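Long-range contacts in dehydrogenase (Chromobacterium violaceum, PDB 3Q2I), which probably oxidises UDP-GlcNAcA with NAD as its cofactor, a step in making 2,3-diacetamido-2,3-dideoxy-D-mannuronic acid: residues G262-G267 with Q275-S280; G99-T104 with K126-V131. All blocks are in the same frame, centred on the assembly; numbering follows the deposited sequence.

Interaction 1 (G262-G267 with Q275-S280)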
loop_
_atom_site.group_PDB
_atom_site.type_symbol
_atom_site.label_atom_id
_atom_site.label_comp_id
_atom_site.label_asym_id
_atom_site.label_seq_id
_atom_site.Cartn_x
_atom_site.Cartn_y
_atom_site.Cartn_z
ATOM N N GLY A 262 19.290 7.682 34.275
ATOM C CA GLY A 262 19.407 9.118 34.248
ATOM C C GLY A 262 18.183 9.787 33.666
ATOM O O GLY A 262 17.531 9.198 32.789
ATOM N N SER A 263 17.862 10.986 34.145
ATOM C CA SER A 263 16.723 11.778 33.647
ATOM C C SER A 263 17.153 13.239 33.614
ATOM O O SER A 263 17.641 13.792 34.624
ATOM C CB SER A 263 15.480 11.632 34.536
ATOM O OG SER A 263 15.048 10.280 34.593
ATOM N N VAL A 264 17.049 13.881 32.462
ATOM C CA VAL A 264 17.459 15.265 32.331
ATOM C C VAL A 264 16.412 16.092 31.604
ATOM O O VAL A 264 15.703 15.570 30.725
ATOM C CB VAL A 264 18.792 15.343 31.576
ATOM C CG1 VAL A 264 19.052 16.716 31.013
ATOM C CG2 VAL A 264 19.913 14.907 32.489
ATOM N N ARG A 265 16.241 17.345 32.007
ATOM C CA ARG A 265 15.526 18.299 31.211
ATOM C C ARG A 265 16.291 19.600 31.179
ATOM O O ARG A 265 16.672 20.151 32.226
ATOM C CB ARG A 265 14.106 18.523 31.766
ATOM C CG ARG A 265 13.296 19.535 30.914
ATOM C CD ARG A 265 11.993 19.918 31.619
ATOM N NE ARG A 265 10.864 20.094 30.703
ATOM C CZ ARG A 265 10.565 21.235 30.067
ATOM N NH1 ARG A 265 11.358 22.296 30.178
ATOM N NH2 ARG A 265 9.482 21.328 29.291
ATOM N N VAL A 266 16.528 20.082 29.971
ATOM C CA VAL A 266 17.096 21.410 29.733
ATOM C C VAL A 266 16.039 22.223 29.029
ATOM O O VAL A 266 15.576 21.816 27.971
ATOM C CB VAL A 266 18.327 21.336 28.822
ATOM C CG1 VAL A 266 18.931 22.730 28.664
ATOM C CG2 VAL A 266 19.324 20.334 29.400
ATOM N N GLY A 267 15.605 23.318 29.640
ATOM C CA GLY A 267 14.542 24.126 29.079
ATOM C C GLY A 267 14.871 25.621 29.047
ATOM O O GLY A 267 16.010 26.007 28.735
ATOM N N GLN A 275 17.090 22.296 34.084
ATOM C CA GLN A 275 15.926 22.259 34.985
ATOM C C GLN A 275 15.821 20.948 35.757
ATOM O O GLN A 275 15.202 20.876 36.811
ATOM C CB GLN A 275 14.648 22.475 34.167
ATOM C CG GLN A 275 14.556 23.857 33.606
ATOM C CD GLN A 275 13.329 24.047 32.736
ATOM O OE1 GLN A 275 12.745 23.064 32.285
ATOM N NE2 GLN A 275 12.969 25.297 32.448
ATOM N N HIS A 276 16.404 19.877 35.234
ATOM C CA HIS A 276 16.311 18.598 35.902
ATOM C C HIS A 276 17.544 17.814 35.498
ATOM O O HIS A 276 17.881 17.800 34.315
ATOM C CB HIS A 276 15.062 17.814 35.507
ATOM C CG HIS A 276 14.846 16.605 36.366
ATOM N ND1 HIS A 276 14.242 16.684 37.607
ATOM C CD2 HIS A 276 15.112 15.295 36.166
ATOM C CE1 HIS A 276 14.173 15.477 38.141
ATOM N NE2 HIS A 276 14.701 14.618 37.291
ATOM N N TRP A 277 18.261 17.256 36.472
ATOM C CA TRP A 277 19.579 16.689 36.236
ATOM C C TRP A 277 19.896 15.572 37.225
ATOM O O TRP A 277 20.513 15.805 38.281
ATOM C CB TRP A 277 20.667 17.785 36.233
ATOM C CG TRP A 277 22.008 17.312 35.681
ATOM C CD1 TRP A 277 23.020 16.733 36.391
ATOM C CD2 TRP A 277 22.475 17.420 34.330
ATOM N NE1 TRP A 277 24.069 16.431 35.556
ATOM C CE2 TRP A 277 23.769 16.861 34.288
ATOM C CE3 TRP A 277 21.900 17.894 33.146
ATOM C CZ2 TRP A 277 24.514 16.767 33.095
ATOM C CZ3 TRP A 277 22.632 17.798 31.974
ATOM C CH2 TRP A 277 23.926 17.254 31.958
ATOM N N GLU A 278 19.399 14.374 36.972
ATOM C CA GLU A 278 19.418 13.307 37.964
ATOM C C GLU A 278 20.020 12.012 37.412
ATOM O O GLU A 278 19.485 11.389 36.480
ATOM C CB GLU A 278 18.011 13.106 38.570
ATOM C CG GLU A 278 17.887 11.892 39.474
ATOM C CD GLU A 278 16.662 11.898 40.401
ATOM O OE1 GLU A 278 16.683 11.134 41.397
ATOM O OE2 GLU A 278 15.685 12.648 40.152
ATOM N N PHE A 279 21.176 11.632 37.946
ATOM C CA PHE A 279 21.879 10.439 37.480
ATOM C C PHE A 279 22.117 9.421 38.588
ATOM O O PHE A 279 22.171 9.811 39.768
ATOM C CB PHE A 279 23.184 10.831 36.793
ATOM C CG PHE A 279 22.987 11.524 35.476
ATOM C CD1 PHE A 279 22.782 10.791 34.313
ATOM C CD2 PHE A 279 22.989 12.905 35.402
ATOM C CE1 PHE A 279 22.599 11.447 33.095
ATOM C CE2 PHE A 279 22.787 13.576 34.215
ATOM C CZ PHE A 279 22.611 12.822 33.032
ATOM N N SER A 280 22.254 8.147 38.233
ATOM C CA SER A 280 22.406 7.098 39.235
ATOM C C SER A 280 23.756 7.204 39.942
ATOM O O SER A 280 23.847 6.824 41.109
ATOM C CB SER A 280 22.208 5.690 38.675
ATOM O OG SER A 280 23.245 5.318 37.792
#
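Val264 sets its CG2 methyl against both Phe279 and Trp277 of the neighbouring strand, the closely packed apolar part of the contact. The methyl stands 3.5 Å from Phe279 CZ and 3.6 Å from Trp277 CE3, making an off-centre CH-pi approach to the six-membered ring of the tryptophan. Trp277 runs alongside the valine and points the same way, whereas Phe279 slants across it, its CD1 resting 3.8 Å from Gly262 CA. On this face helix 139-149 closes the packing through Leu143 and Leu144, Phe153 meets the Phe279 ring edge-to-face, and Trp277 NE1 is tied to Asp286. The backbone frame is an antiparallel beta hairpin: Ser263 and Glu278 form a hydrogen-bonded pair with two bonds, Ser263 N to Glu278 O at 2.9 Å and Glu278 N to Ser263 O. Arg265 and His276 form the next hydrogen-bonded pair, and there the regular ladder is interrupted: Arg265 O accepts from both His276 N and Gln275 N, a classic beta bulge that sets two residues against one. The hairpin lies at one end of the mixed sheet in the C-terminal domain, and Val264 and Val266 continue the hydrogen bonding into strand 252-259. Packing is looser toward Gln275, which is exposed. With CG anti to the carbonyl carbon (chi1 -68°) and the chain extended beyond it, Gln275 runs beside Arg265 and brings OE1 to 2.6 Å from Arg265 NH1; the guanidinium and amide planes differ by only 18°, but the bond is bent, 134° at the hydrogen. Arg265 NH2 forms a salt bridge with Glu252, while the face bearing Ser263, Arg265 and His276 meets the second subunit, where Ser263 OG bonds to Tyr247 O of that subunit and Arg265 packs on its counterpart there.

Interaction 2 (G99-T104 with K126-V131); sequences GFHVMT and KKHLFV
His101 and Lys127 cross at about a right angle, with the lysine chain laid over one face of the imidazole. The bend at chi2 (-74°) turns the Lys127 chain across the ring, where CD lies 3.5 Å from His101 CE1 in a CH-pi contact. Beyond it Lys127 NZ makes a weak bond to Gly99 O, which also accepts a hydrogen bond from a water. The edge of the same imidazole is engaged differently: His101 ND1 accepts His128 N at 2.9 Å, with the donor in the ring plane and an angle of 161° at the hydrogen. This nearly straight bond identifies ND1 as an acceptor and would restrain rotation of the ring. The His128 side chain runs beside that of His101, but the two rings meet obliquely, their planes 37° apart. These residues lie at the start of the pairing between parallel strands 101-104 and 129-131, joined through helix 112-125 in a beta-alpha-beta unit of the Rossmann fold. Backbone hydrogen bonds from Val102 N to His128 O, Phe130 N to Val102 O and Thr104 N to Phe130 O carry the pairing onward. Along one face of the sheet, Val102 and Leu129 point the same way, with CG1 of the valine 3.6 Å from CD1 of the leucine; Thr104 and Val131 repeat this arrangement, CG2 to CG2 at 3.8 Å. Helix 88-97 covers Val102 and Leu129. On the other face Met103 slants across Phe130, its CG 4.1 Å from Phe130 CB; Met103 packs against Tyr308 and Phe130 against Tyr307, both of helix 304-315.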
loop_
_atom_site.group_PDB
_atom_site.type_symbol
_atom_site.label_atom_id
_atom_site.label_comp_id
_atom_site.label_asym_id
_atom_site.label_seq_id
_atom_site.Cartn_x
_atom_site.Cartn_y
_atom_site.Cartn_z
ATOM N N GLY A 99 37.507 25.992 -6.953
ATOM C CA GLY A 99 38.664 25.804 -6.084
ATOM C C GLY A 99 38.654 26.379 -4.680
ATOM O O GLY A 99 39.721 26.475 -4.066
ATOM N N PHE A 100 37.476 26.663 -4.108
ATOM C CA PHE A 100 37.378 27.235 -2.757
ATOM C C PHE A 100 36.771 26.277 -1.740
ATOM O O PHE A 100 35.825 25.528 -2.071
ATOM C CB PHE A 100 36.528 28.508 -2.761
ATOM C CG PHE A 100 37.068 29.614 -3.644
ATOM C CD1 PHE A 100 37.939 30.566 -3.114
ATOM C CD2 PHE A 100 36.729 29.680 -4.986
ATOM C CE1 PHE A 100 38.441 31.567 -3.926
ATOM C CE2 PHE A 100 37.256 30.679 -5.813
ATOM C CZ PHE A 100 38.110 31.613 -5.272
ATOM N N HIS A 101 37.301 26.271 -0.528
ATOM C CA HIS A 101 36.558 25.828 0.653
ATOM C C HIS A 101 35.321 26.683 0.863
ATOM O O HIS A 101 35.288 27.882 0.523
ATOM C CB HIS A 101 37.448 25.945 1.902
ATOM C CG HIS A 101 38.793 25.316 1.742
ATOM N ND1 HIS A 101 38.978 23.952 1.659
ATOM C CD2 HIS A 101 40.030 25.870 1.645
ATOM C CE1 HIS A 101 40.270 23.684 1.588
ATOM N NE2 HIS A 101 40.927 24.832 1.550
ATOM N N VAL A 102 34.261 26.030 1.348
ATOM C CA VAL A 102 32.962 26.688 1.487
ATOM C C VAL A 102 32.519 26.570 2.931
ATOM O O VAL A 102 32.670 25.518 3.582
ATOM C CB VAL A 102 31.931 25.994 0.565
ATOM C CG1 VAL A 102 30.488 26.490 0.922
ATOM C CG2 VAL A 102 32.243 26.239 -0.887
ATOM N N MET A 103 31.943 27.637 3.478
ATOM C CA MET A 103 31.278 27.544 4.766
ATOM C C MET A 103 29.834 27.940 4.482
ATOM O O MET A 103 29.594 29.074 4.087
ATOM C CB MET A 103 31.810 28.588 5.773
ATOM C CG MET A 103 31.017 28.591 7.080
ATOM S SD MET A 103 31.331 30.070 8.105
ATOM C CE MET A 103 33.062 30.083 7.715
ATOM N N THR A 104 28.878 27.024 4.622
ATOM C CA THR A 104 27.495 27.393 4.294
ATOM C C THR A 104 26.729 27.596 5.590
ATOM O O THR A 104 26.909 26.864 6.569
ATOM C CB THR A 104 26.780 26.304 3.417
ATOM O OG1 THR A 104 25.426 26.762 3.192
ATOM C CG2 THR A 104 26.758 24.969 4.196
ATOM N N LYS A 126 38.359 18.223 -3.453
ATOM C CA LYS A 126 39.256 18.077 -2.325
ATOM C C LYS A 126 39.345 19.395 -1.574
ATOM O O LYS A 126 40.436 19.840 -1.177
ATOM C CB LYS A 126 40.632 17.589 -2.797
ATOM C CG LYS A 126 40.566 16.345 -3.660
ATOM C CD LYS A 126 41.947 15.851 -4.102
ATOM C CE LYS A 126 41.799 14.601 -4.969
ATOM N NZ LYS A 126 41.807 14.852 -6.458
ATOM N N LYS A 127 38.163 19.964 -1.297
ATOM C CA LYS A 127 38.069 21.178 -0.497
ATOM C C LYS A 127 37.043 20.946 0.587
ATOM O O LYS A 127 36.152 20.095 0.430
ATOM C CB LYS A 127 37.614 22.359 -1.358
ATOM C CG LYS A 127 38.577 22.704 -2.498
ATOM C CD LYS A 127 39.811 23.383 -1.913
ATOM C CE LYS A 127 40.893 23.508 -2.964
ATOM N NZ LYS A 127 41.862 24.488 -2.395
ATOM N N HIS A 128 37.185 21.666 1.684
ATOM C CA HIS A 128 36.254 21.558 2.814
ATOM C C HIS A 128 34.899 22.155 2.491
ATOM O O HIS A 128 34.794 23.127 1.755
ATOM C CB HIS A 128 36.805 22.262 4.056
ATOM C CG HIS A 128 38.024 21.617 4.625
ATOM N ND1 HIS A 128 37.981 20.470 5.388
ATOM C CD2 HIS A 128 39.317 22.028 4.630
ATOM C CE1 HIS A 128 39.201 20.176 5.800
ATOM N NE2 HIS A 128 40.025 21.110 5.366
ATOM N N LEU A 129 33.878 21.562 3.096
ATOM C CA LEU A 129 32.548 22.174 3.170
ATOM C C LEU A 129 32.222 22.182 4.667
ATOM O O LEU A 129 32.037 21.137 5.307
ATOM C CB LEU A 129 31.563 21.323 2.342
ATOM C CG LEU A 129 30.091 21.725 2.522
ATOM C CD1 LEU A 129 29.829 23.154 2.099
ATOM C CD2 LEU A 129 29.250 20.765 1.677
ATOM N N PHE A 130 32.185 23.370 5.272
ATOM C CA PHE A 130 31.771 23.556 6.668
ATOM C C PHE A 130 30.306 23.959 6.667
ATOM O O PHE A 130 29.904 24.689 5.774
ATOM C CB PHE A 130 32.531 24.773 7.249
ATOM C CG PHE A 130 34.043 24.629 7.243
ATOM C CD1 PHE A 130 34.658 24.063 8.377
ATOM C CD2 PHE A 130 34.804 25.104 6.175
ATOM C CE1 PHE A 130 36.089 23.963 8.449
ATOM C CE2 PHE A 130 36.248 25.013 6.253
ATOM C CZ PHE A 130 36.828 24.413 7.365
ATOM N N VAL A 131 29.539 23.454 7.636
ATOM C CA VAL A 131 28.124 23.843 7.776
ATOM C C VAL A 131 28.038 24.448 9.148
ATOM O O VAL A 131 28.489 23.867 10.143
ATOM C CB VAL A 131 27.198 22.603 7.664
ATOM C CG1 VAL A 131 25.725 23.063 7.852
ATOM C CG2 VAL A 131 27.413 21.889 6.330
HETATM O O HOH W 1 41.986 26.120 -5.240
HETATM O O HOH W 2 34.398 23.328 -1.227
#

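Interaction 2 comes first along the chain and closes before interaction 1 opens. Their centres are 37 Å apart, on opposite sides of the chain's centre, and their nearest atoms are about 21 Å apart. Each occupies the outermost pair of strands at one end of a sheet within this chain: 101-104 and 129-131 in the parallel Rossmann sheet, 262-267 and 273-279 in the mixed sheet of the C-terminal domain. The parallel pair lies near the bound cofactor, with the Thr104 side chain about 7 Å from NADH, whereas the hairpin sets one face against a second subunit. The contacts thus belong to separate parts of the enzyme, and interaction 2 reaches another copy only through Lys126.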